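Local coordinates for coproheme decarboxylase (Thermus thermophilus, PDB 1VDH), which catalyses the hydrogen peroxide-dependent decarboxylation of Fe-coproporphyrin III (coproheme) to heme b, the last step of the coproporphyrin-dependent pathway, and assembles as a homopentamer, at residues 10-15 and 119-124; 112-117 and 126-131; 185-190 and 196-201. All coordinates share one frame; numbering follows the deposited sequence.

Contact 1. Residues 10-15 and 119-124; sequences HTLEGW and KPLDPE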
loop_
_atom_site.group_PDB
_atom_site.type_symbol
_atom_site.label_atom_id
_atom_site.label_comp_id
_atom_site.label_asym_id
_atom_site.label_seq_id
_atom_site.Cartn_x
_atom_site.Cartn_y
_atom_site.Cartn_z
ATOM N N HIS A 10 -23.266 -21.803 -11.391
ATOM C CA HIS A 10 -23.323 -23.055 -10.633
ATOM C C HIS A 10 -21.901 -23.494 -10.321
ATOM O O HIS A 10 -21.012 -23.362 -11.162
ATOM C CB HIS A 10 -23.987 -24.168 -11.457
ATOM C CG HIS A 10 -25.335 -23.806 -11.997
ATOM N ND1 HIS A 10 -26.477 -23.829 -11.227
ATOM C CD2 HIS A 10 -25.723 -23.421 -13.236
ATOM C CE1 HIS A 10 -27.513 -23.473 -11.968
ATOM N NE2 HIS A 10 -27.082 -23.221 -13.191
ATOM N N THR A 11 -21.689 -24.037 -9.126
ATOM C CA THR A 11 -20.362 -24.501 -8.738
ATOM C C THR A 11 -20.384 -25.830 -7.996
ATOM O O THR A 11 -21.398 -26.222 -7.415
ATOM C CB THR A 11 -19.621 -23.484 -7.819
ATOM O OG1 THR A 11 -20.370 -23.283 -6.615
ATOM C CG2 THR A 11 -19.417 -22.151 -8.518
ATOM N N LEU A 12 -19.241 -26.506 -8.038
ATOM C CA LEU A 12 -19.017 -27.764 -7.348
ATOM C C LEU A 12 -17.708 -27.542 -6.604
ATOM O O LEU A 12 -16.712 -27.135 -7.208
ATOM C CB LEU A 12 -18.854 -28.925 -8.336
ATOM C CG LEU A 12 -20.086 -29.368 -9.131
ATOM C CD1 LEU A 12 -19.710 -30.539 -10.034
ATOM C CD2 LEU A 12 -21.203 -29.771 -8.179
ATOM N N GLU A 13 -17.719 -27.760 -5.294
ATOM C CA GLU A 13 -16.521 -27.577 -4.483
ATOM C C GLU A 13 -15.808 -28.892 -4.228
ATOM O O GLU A 13 -16.449 -29.920 -4.005
ATOM C CB GLU A 13 -16.870 -26.924 -3.141
ATOM C CG GLU A 13 -17.153 -25.429 -3.218
ATOM C CD GLU A 13 -18.392 -25.099 -4.025
ATOM O OE1 GLU A 13 -19.463 -25.676 -3.743
ATOM O OE2 GLU A 13 -18.296 -24.259 -4.941
ATOM N N GLY A 14 -14.478 -28.842 -4.251
ATOM C CA GLY A 14 -13.674 -30.023 -4.005
ATOM C C GLY A 14 -12.775 -29.796 -2.806
ATOM O O GLY A 14 -13.213 -29.261 -1.783
ATOM N N TRP A 15 -11.513 -30.192 -2.930
ATOM C CA TRP A 15 -10.549 -30.024 -1.848
ATOM C C TRP A 15 -10.296 -28.558 -1.511
ATOM O O TRP A 15 -10.392 -27.682 -2.375
ATOM C CB TRP A 15 -9.206 -30.663 -2.221
ATOM C CG TRP A 15 -9.094 -32.138 -1.954
ATOM C CD1 TRP A 15 -9.904 -32.903 -1.156
ATOM C CD2 TRP A 15 -8.093 -33.023 -2.473
ATOM N NE1 TRP A 15 -9.461 -34.208 -1.143
ATOM C CE2 TRP A 15 -8.352 -34.308 -1.946
ATOM C CE3 TRP A 15 -6.999 -32.853 -3.337
ATOM C CZ2 TRP A 15 -7.560 -35.419 -2.254
ATOM C CZ3 TRP A 15 -6.209 -33.959 -3.644
ATOM C CH2 TRP A 15 -6.496 -35.226 -3.103
ATOM N N LYS A 119 -25.909 -24.732 -17.820
ATOM C CA LYS A 119 -26.271 -26.096 -17.434
ATOM C C LYS A 119 -25.346 -26.666 -16.361
ATOM O O LYS A 119 -24.138 -26.768 -16.567
ATOM C CB LYS A 119 -26.279 -27.015 -18.661
ATOM C CG LYS A 119 -27.436 -26.767 -19.622
ATOM C CD LYS A 119 -28.776 -27.110 -18.976
ATOM C CE LYS A 119 -29.944 -26.861 -19.924
ATOM N NZ LYS A 119 -29.865 -27.686 -21.163
ATOM N N PRO A 120 -25.912 -27.074 -15.211
ATOM C CA PRO A 120 -25.157 -27.641 -14.086
ATOM C C PRO A 120 -24.263 -28.812 -14.499
ATOM O O PRO A 120 -24.631 -29.612 -15.360
ATOM C CB PRO A 120 -26.262 -28.100 -13.135
ATOM C CG PRO A 120 -27.355 -27.119 -13.396
ATOM C CD PRO A 120 -27.353 -27.042 -14.901
ATOM N N LEU A 121 -23.079 -28.887 -13.900
ATOM C CA LEU A 121 -22.132 -29.958 -14.196
ATOM C C LEU A 121 -22.556 -31.273 -13.548
ATOM O O LEU A 121 -23.178 -31.280 -12.482
ATOM C CB LEU A 121 -20.733 -29.593 -13.692
ATOM C CG LEU A 121 -19.959 -28.453 -14.354
ATOM C CD1 LEU A 121 -18.661 -28.233 -13.596
ATOM C CD2 LEU A 121 -19.672 -28.779 -15.814
ATOM N N ASP A 122 -22.217 -32.380 -14.201
ATOM C CA ASP A 122 -22.521 -33.712 -13.688
ATOM C C ASP A 122 -21.391 -34.058 -12.721
ATOM O O ASP A 122 -20.264 -34.303 -13.144
ATOM C CB ASP A 122 -22.564 -34.722 -14.843
ATOM C CG ASP A 122 -22.911 -36.138 -14.388
ATOM O OD1 ASP A 122 -23.266 -36.342 -13.204
ATOM O OD2 ASP A 122 -22.831 -37.056 -15.232
ATOM N N PRO A 123 -21.679 -34.074 -11.407
ATOM C CA PRO A 123 -20.664 -34.387 -10.395
ATOM C C PRO A 123 -20.111 -35.808 -10.487
ATOM O O PRO A 123 -19.098 -36.130 -9.865
ATOM C CB PRO A 123 -21.411 -34.150 -9.080
ATOM C CG PRO A 123 -22.820 -34.497 -9.428
ATOM C CD PRO A 123 -22.993 -33.848 -10.777
ATOM N N GLU A 124 -20.768 -36.637 -11.294
ATOM C CA GLU A 124 -20.367 -38.025 -11.478
ATOM C C GLU A 124 -19.589 -38.259 -12.767
ATOM O O GLU A 124 -19.082 -39.357 -12.998
ATOM C CB GLU A 124 -21.600 -38.931 -11.433
ATOM C CG GLU A 124 -21.523 -40.026 -10.384
ATOM C CD GLU A 124 -21.184 -39.495 -9.003
ATOM O OE1 GLU A 124 -20.146 -39.909 -8.450
ATOM O OE2 GLU A 124 -21.950 -38.666 -8.470
#
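Residues 10-12 of strand 10-24 and residues 120-123 of an irregular loop run the same way, their end-to-end directions 8° apart, with His-10 level with Pro-120 (CA to CA 6.0 Å) and Leu-12 level with Pro-123 (7.5 Å). No hydrogen bond links the two segments, so the loop does not extend the sheet; it is held to the strand by side chains that bury 244 Å² in all.

Two side-chain meetings do this. At one end the Pro-120 ring lies over one face of the imidazole of His-10 in a CH-pi contact: its CG stands 3.8 Å from the centroid of the His-10 ring and only 6° off the ring normal, hence over the centre of the face. At the other end Leu-12, with CG anti to the carbonyl carbon (chi1 -69°) and CD1 carried outward by a trans chi2, places that single methyl between two loop residues. Leu-12 CD1 lies 3.9 Å from Leu-121 CB and 4.1 Å from Pro-123 CB. Thr-11, between them in sequence, turns its side chain from the loop; its OG1 donates to the syn lone pair of Glu-13 OE2 at 2.8 Å. Within the loop Asp-122 OD1 accepts from Glu-124 N, an Asx turn, the N-H arriving from above the carboxylate plane.

Strand 10-24 is bonded through His-10 and Leu-12 to strand 102-116, on which Leu-121 also packs, at Leu-114 and Ser-116. Thr-11 and Glu-13 meet the second subunit, where Glu-13 forms a salt bridge to Lys-211 of that neighbouring chain.

Contact 2. Residues 112-117 and 126-131; sequences VELGSQ and PYVKPR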
loop_
_atom_site.group_PDB
_atom_site.type_symbol
_atom_site.label_atom_id
_atom_site.label_comp_id
_atom_site.label_asym_id
_atom_site.label_seq_id
_atom_site.Cartn_x
_atom_site.Cartn_y
_atom_site.Cartn_z
ATOM N N VAL A 112 -11.106 -25.744 -4.268
ATOM C CA VAL A 112 -11.162 -26.180 -5.669
ATOM C C VAL A 112 -12.594 -26.023 -6.161
ATOM O O VAL A 112 -13.537 -26.526 -5.544
ATOM C CB VAL A 112 -10.673 -27.642 -5.840
ATOM C CG1 VAL A 112 -10.907 -28.123 -7.274
ATOM C CG2 VAL A 112 -9.183 -27.724 -5.517
ATOM N N GLU A 113 -12.748 -25.278 -7.250
ATOM C CA GLU A 113 -14.061 -24.982 -7.796
ATOM C C GLU A 113 -14.223 -25.309 -9.275
ATOM O O GLU A 113 -13.355 -24.996 -10.089
ATOM C CB GLU A 113 -14.349 -23.493 -7.576
ATOM C CG GLU A 113 -15.723 -23.023 -8.024
ATOM C CD GLU A 113 -15.788 -21.519 -8.156
ATOM O OE1 GLU A 113 -15.966 -20.828 -7.127
ATOM O OE2 GLU A 113 -15.642 -21.024 -9.292
ATOM N N LEU A 114 -15.329 -25.969 -9.602
ATOM C CA LEU A 114 -15.652 -26.313 -10.979
ATOM C C LEU A 114 -16.941 -25.545 -11.264
ATOM O O LEU A 114 -17.951 -25.742 -10.588
ATOM C CB LEU A 114 -15.877 -27.823 -11.127
ATOM C CG LEU A 114 -14.735 -28.728 -10.647
ATOM C CD1 LEU A 114 -15.036 -30.169 -11.029
ATOM C CD2 LEU A 114 -13.416 -28.291 -11.266
ATOM N N GLY A 115 -16.890 -24.633 -12.226
ATOM C CA GLY A 115 -18.066 -23.841 -12.531
ATOM C C GLY A 115 -18.697 -24.035 -13.892
ATOM O O GLY A 115 -18.059 -24.500 -14.841
ATOM N N SER A 116 -19.971 -23.664 -13.972
ATOM C CA SER A 116 -20.755 -23.746 -15.197
ATOM C C SER A 116 -21.730 -22.579 -15.169
ATOM O O SER A 116 -22.457 -22.403 -14.198
ATOM C CB SER A 116 -21.525 -25.063 -15.255
ATOM O OG SER A 116 -22.235 -25.157 -16.475
ATOM N N GLN A 117 -21.745 -21.792 -16.240
ATOM C CA GLN A 117 -22.607 -20.616 -16.322
ATOM C C GLN A 117 -24.092 -20.896 -16.532
ATOM O O GLN A 117 -24.938 -20.158 -16.017
ATOM C CB GLN A 117 -22.094 -19.660 -17.406
ATOM C CG GLN A 117 -20.657 -19.181 -17.187
ATOM C CD GLN A 117 -20.468 -18.447 -15.866
ATOM O OE1 GLN A 117 -21.372 -17.764 -15.383
ATOM N NE2 GLN A 117 -19.289 -18.593 -15.275
ATOM N N PRO A 126 -16.695 -38.572 -15.349
ATOM C CA PRO A 126 -15.284 -38.932 -15.173
ATOM C C PRO A 126 -14.338 -37.788 -15.540
ATOM O O PRO A 126 -13.136 -37.860 -15.289
ATOM C CB PRO A 126 -15.119 -40.129 -16.113
ATOM C CG PRO A 126 -16.115 -39.852 -17.194
ATOM C CD PRO A 126 -17.316 -39.384 -16.412
ATOM N N TYR A 127 -14.882 -36.732 -16.136
ATOM C CA TYR A 127 -14.071 -35.581 -16.523
ATOM C C TYR A 127 -14.373 -34.378 -15.632
ATOM O O TYR A 127 -13.873 -33.276 -15.862
ATOM C CB TYR A 127 -14.295 -35.252 -17.998
ATOM C CG TYR A 127 -14.047 -36.442 -18.898
ATOM C CD1 TYR A 127 -15.046 -36.927 -19.737
ATOM C CD2 TYR A 127 -12.830 -37.124 -18.858
ATOM C CE1 TYR A 127 -14.845 -38.071 -20.508
ATOM C CE2 TYR A 127 -12.616 -38.267 -19.625
ATOM C CZ TYR A 127 -13.628 -38.734 -20.444
ATOM O OH TYR A 127 -13.421 -39.871 -21.190
ATOM N N VAL A 128 -15.182 -34.614 -14.603
ATOM C CA VAL A 128 -15.563 -33.577 -13.648
ATOM C C VAL A 128 -15.091 -33.974 -12.252
ATOM O O VAL A 128 -14.303 -33.263 -11.619
ATOM C CB VAL A 128 -17.103 -33.368 -13.630
ATOM C CG1 VAL A 128 -17.515 -32.496 -12.447
ATOM C CG2 VAL A 128 -17.564 -32.727 -14.935
ATOM N N LYS A 129 -15.544 -35.137 -11.798
ATOM C CA LYS A 129 -15.201 -35.642 -10.475
ATOM C C LYS A 129 -13.704 -35.642 -10.140
ATOM O O LYS A 129 -13.312 -35.157 -9.079
ATOM C CB LYS A 129 -15.809 -37.032 -10.275
ATOM C CG LYS A 129 -15.809 -37.520 -8.839
ATOM C CD LYS A 129 -16.717 -38.735 -8.693
ATOM C CE LYS A 129 -16.867 -39.152 -7.240
ATOM N NZ LYS A 129 -17.779 -40.326 -7.101
ATOM N N PRO A 130 -12.842 -36.156 -11.042
ATOM C CA PRO A 130 -11.405 -36.166 -10.741
ATOM C C PRO A 130 -10.807 -34.775 -10.510
ATOM O O PRO A 130 -9.828 -34.630 -9.775
ATOM C CB PRO A 130 -10.799 -36.824 -11.982
ATOM C CG PRO A 130 -11.891 -37.734 -12.450
ATOM C CD PRO A 130 -13.105 -36.844 -12.319
ATOM N N ARG A 131 -11.399 -33.756 -11.126
ATOM C CA ARG A 131 -10.903 -32.388 -10.975
ATOM C C ARG A 131 -11.216 -31.763 -9.613
ATOM O O ARG A 131 -10.668 -30.714 -9.263
ATOM C CB ARG A 131 -11.413 -31.499 -12.112
ATOM C CG ARG A 131 -10.833 -31.857 -13.488
ATOM C CD ARG A 131 -11.150 -30.781 -14.510
ATOM N NE ARG A 131 -10.581 -31.036 -15.835
ATOM C CZ ARG A 131 -9.323 -30.777 -16.192
ATOM N NH1 ARG A 131 -8.923 -31.037 -17.429
ATOM N NH2 ARG A 131 -8.454 -30.281 -15.318
#
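Leu-114 reaches from its strand into a turn of the following loop and touches it with both methyls, one on Val-128 and one on Arg-131. This is plain packing of a loop against a strand of the ferredoxin-like, dimeric alpha-beta barrel fold to which the chlorite dismutase family belongs. The area buried is 170 Å², without a hydrogen bond across.

In the first shell, Leu-114 CD1 is 3.7 Å from Val-128 CG1 and 3.2 Å from Val-128 O, a close approach of a methyl to a carbonyl oxygen. Its other methyl, CD2, lies 3.9 Å from Arg-131 CB, the two side chains crossing at about a right angle. Because CG of Leu-114 is anti to the carbonyl carbon (chi1 -55°) and chi2 is trans, both branches face the turn, CD1 toward Val-128 and CD2 toward Arg-131.

The next shell fixes the shape of that turn. Arg-131 N donates to Val-128 O at 3.0 Å, so the oxygen approached by the leucine methyl already serves a backbone bond, and residues 129-131 have helical backbone angles. Arg-131 starts beside Leu-114, but its extended chain leads the guanidinium away from the strand; it is a predicted binding residue for Fe-coproporphyrin III, with its side chain about 6 Å from that of Gln-185, another such residue. Farther out, Leu-132 also packs on Leu-114, Val-128 rests on Leu-12, and Lys-129 NZ forms a salt bridge with Glu-124 OE1. Two residues back along the strand, Val-112 presents CG1, anti to its own N (chi1 173°), to Arg-131 O at 3.3 Å.

Contact 3. Residues 185-190 and 196-201; sequences QVISGA and WEWGVD
This is a buried antiparallel beta hairpin, strands 184-189 and 198-204, whose centre lies about 7 Å from that of the chain. Its strand segments run at 163° to one another with axes 4.5 Å apart at closest approach. Val-186 with Asp-201 and Ser-188 with Gly-199 are hydrogen-bonded pairs; Ile-187 with Val-200 and Gly-189 with Trp-198 are non-hydrogen-bonded.

The bonds of the ladder are nearly straight at the hydrogen. Its shortest rung is Gly-199 N to Ser-188 O, 2.7 Å, and a last bond, Ala-190 N to Glu-197 O at 2.8 Å, arrives from above the carbonyl plane, 53° out of it.

On one face Ile-187 CG2 meets Trp-198 CD1 at 3.8 Å, while Ser-188 O lies at the edge of the indole, near its plane. The indole NE1 bonds to Glu-113 OE2. On the other face Val-186 CB and Asp-201 CB stand 4.2 Å apart beside Ser-188. Ser-188 OG sits between backbone N and carbonyl carbon (chi1 58°), directed over Gly-199, which has no side chain to obstruct it. A water 2.7 Å from Ser-188 OG also lies within hydrogen-bonding distance of Asp-201 OD2 and Val-186 O, linking the hydroxyl to the carboxylate; Asp-201 OD1 is held by His-19 and Ser-188 OG by Ser-110.

Gln-185 is a predicted coproheme-binding residue, and Val-200 packs on Tyr-145, the predicted active-site residue. Strand 184-189 is flanked by strand 102-116 through Ile-187 and Gly-189, and strand 198-204 by strand 141-152, where Glu-197 and Trp-198 form a classic beta bulge opposite Met-147.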
loop_
_atom_site.group_PDB
_atom_site.type_symbol
_atom_site.label_atom_id
_atom_site.label_comp_id
_atom_site.label_asym_id
_atom_site.label_seq_id
_atom_site.Cartn_x
_atom_site.Cartn_y
_atom_site.Cartn_z
ATOM N N GLN A 185 -4.220 -26.927 -15.214
ATOM C CA GLN A 185 -4.827 -25.803 -14.511
ATOM C C GLN A 185 -5.751 -26.211 -13.373
ATOM O O GLN A 185 -6.584 -27.104 -13.526
ATOM C CB GLN A 185 -5.607 -24.930 -15.499
ATOM C CG GLN A 185 -6.297 -23.723 -14.867
ATOM C CD GLN A 185 -7.148 -22.948 -15.858
ATOM O OE1 GLN A 185 -8.233 -23.386 -16.236
ATOM N NE2 GLN A 185 -6.660 -21.787 -16.278
ATOM N N VAL A 186 -5.578 -25.563 -12.224
ATOM C CA VAL A 186 -6.429 -25.812 -11.068
ATOM C C VAL A 186 -7.001 -24.476 -10.638
ATOM O O VAL A 186 -6.258 -23.555 -10.284
ATOM C CB VAL A 186 -5.668 -26.441 -9.876
ATOM C CG1 VAL A 186 -6.602 -26.554 -8.663
ATOM C CG2 VAL A 186 -5.146 -27.814 -10.250
ATOM N N ILE A 187 -8.322 -24.360 -10.735
ATOM C CA ILE A 187 -9.033 -23.151 -10.347
ATOM C C ILE A 187 -9.685 -23.399 -8.990
ATOM O O ILE A 187 -10.318 -24.435 -8.777
ATOM C CB ILE A 187 -10.151 -22.794 -11.354
ATOM C CG1 ILE A 187 -9.568 -22.595 -12.753
ATOM C CG2 ILE A 187 -10.888 -21.528 -10.907
ATOM C CD1 ILE A 187 -10.619 -22.276 -13.807
ATOM N N SER A 188 -9.506 -22.457 -8.070
ATOM C CA SER A 188 -10.092 -22.553 -6.739
ATOM C C SER A 188 -10.793 -21.244 -6.419
ATOM O O SER A 188 -10.355 -20.177 -6.854
ATOM C CB SER A 188 -9.021 -22.855 -5.692
ATOM O OG SER A 188 -8.009 -21.863 -5.689
ATOM N N GLY A 189 -11.901 -21.333 -5.689
ATOM C CA GLY A 189 -12.656 -20.145 -5.340
ATOM C C GLY A 189 -12.409 -19.701 -3.913
ATOM O O GLY A 189 -12.356 -20.525 -3.003
ATOM N N ALA A 190 -12.239 -18.396 -3.723
ATOM C CA ALA A 190 -11.997 -17.836 -2.398
ATOM C C ALA A 190 -12.975 -16.700 -2.109
ATOM O O ALA A 190 -12.729 -15.866 -1.236
ATOM C CB ALA A 190 -10.564 -17.327 -2.304
ATOM N N TRP A 196 -9.314 -12.302 -2.739
ATOM C CA TRP A 196 -9.660 -12.340 -4.162
ATOM C C TRP A 196 -10.706 -13.436 -4.377
ATOM O O TRP A 196 -10.832 -14.346 -3.561
ATOM C CB TRP A 196 -8.419 -12.622 -5.016
ATOM C CG TRP A 196 -7.329 -11.583 -4.882
ATOM C CD1 TRP A 196 -6.425 -11.469 -3.863
ATOM C CD2 TRP A 196 -7.028 -10.527 -5.805
ATOM N NE1 TRP A 196 -5.582 -10.409 -4.093
ATOM C CE2 TRP A 196 -5.928 -9.812 -5.278
ATOM C CE3 TRP A 196 -7.580 -10.115 -7.028
ATOM C CZ2 TRP A 196 -5.366 -8.705 -5.932
ATOM C CZ3 TRP A 196 -7.021 -9.011 -7.682
ATOM C CH2 TRP A 196 -5.926 -8.320 -7.129
ATOM N N GLU A 197 -11.446 -13.345 -5.476
ATOM C CA GLU A 197 -12.502 -14.308 -5.779
ATOM C C GLU A 197 -12.027 -15.692 -6.201
ATOM O O GLU A 197 -12.685 -16.690 -5.907
ATOM C CB GLU A 197 -13.451 -13.715 -6.816
ATOM C CG GLU A 197 -14.224 -12.518 -6.279
ATOM C CD GLU A 197 -14.780 -11.620 -7.366
ATOM O OE1 GLU A 197 -15.376 -10.588 -7.007
ATOM O OE2 GLU A 197 -14.624 -11.930 -8.566
ATOM N N TRP A 198 -10.889 -15.754 -6.887
ATOM C CA TRP A 198 -10.339 -17.035 -7.322
ATOM C C TRP A 198 -8.834 -17.104 -7.165
ATOM O O TRP A 198 -8.148 -16.085 -7.131
ATOM C CB TRP A 198 -10.653 -17.314 -8.801
ATOM C CG TRP A 198 -12.095 -17.592 -9.094
ATOM C CD1 TRP A 198 -12.742 -18.793 -8.979
ATOM C CD2 TRP A 198 -13.075 -16.645 -9.527
ATOM N NE1 TRP A 198 -14.070 -18.645 -9.305
ATOM C CE2 TRP A 198 -14.301 -17.337 -9.645
ATOM C CE3 TRP A 198 -13.038 -15.274 -9.824
ATOM C CZ2 TRP A 198 -15.485 -16.704 -10.045
ATOM C CZ3 TRP A 198 -14.216 -14.644 -10.222
ATOM C CH2 TRP A 198 -15.423 -15.361 -10.328
ATOM N N GLY A 199 -8.351 -18.334 -7.051
ATOM C CA GLY A 199 -6.933 -18.607 -6.985
ATOM C C GLY A 199 -6.693 -19.460 -8.221
ATOM O O GLY A 199 -7.538 -20.293 -8.572
ATOM N N VAL A 200 -5.591 -19.221 -8.926
ATOM C CA VAL A 200 -5.280 -20.000 -10.121
ATOM C C VAL A 200 -3.883 -20.609 -10.042
ATOM O O VAL A 200 -2.907 -19.901 -9.806
ATOM C CB VAL A 200 -5.345 -19.142 -11.411
ATOM C CG1 VAL A 200 -5.053 -20.012 -12.635
ATOM C CG2 VAL A 200 -6.716 -18.480 -11.555
ATOM N N ASP A 201 -3.807 -21.924 -10.230
ATOM C CA ASP A 201 -2.540 -22.650 -10.231
ATOM C C ASP A 201 -2.317 -23.265 -11.600
ATOM O O ASP A 201 -3.161 -24.018 -12.092
ATOM C CB ASP A 201 -2.544 -23.782 -9.206
ATOM C CG ASP A 201 -2.452 -23.283 -7.794
ATOM O OD1 ASP A 201 -1.339 -22.898 -7.371
ATOM O OD2 ASP A 201 -3.493 -23.272 -7.114
HETATM O O HOH W 1 -6.180 -22.852 -7.395
#

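All three contacts draw on one antiparallel sheet, in the order of strands 10-24, 102-116, 184-189 and 198-204. Contacts 1 and 2 are close, centres about 5 Å apart; their segments alternate along the chain, and both use the loop between strands 102-116 and 141-152. Contact 3 follows later in sequence, with its centre about 13 Å from that of contact 2 and 15 Å from that of contact 1. Backbone bonding of Glu-113 to Ile-187 joins contacts 2 and 3. The series thus runs from a surface loop to the buried hairpin, bringing Arg-131 and Gln-185, both predicted to bind coproheme, near each other.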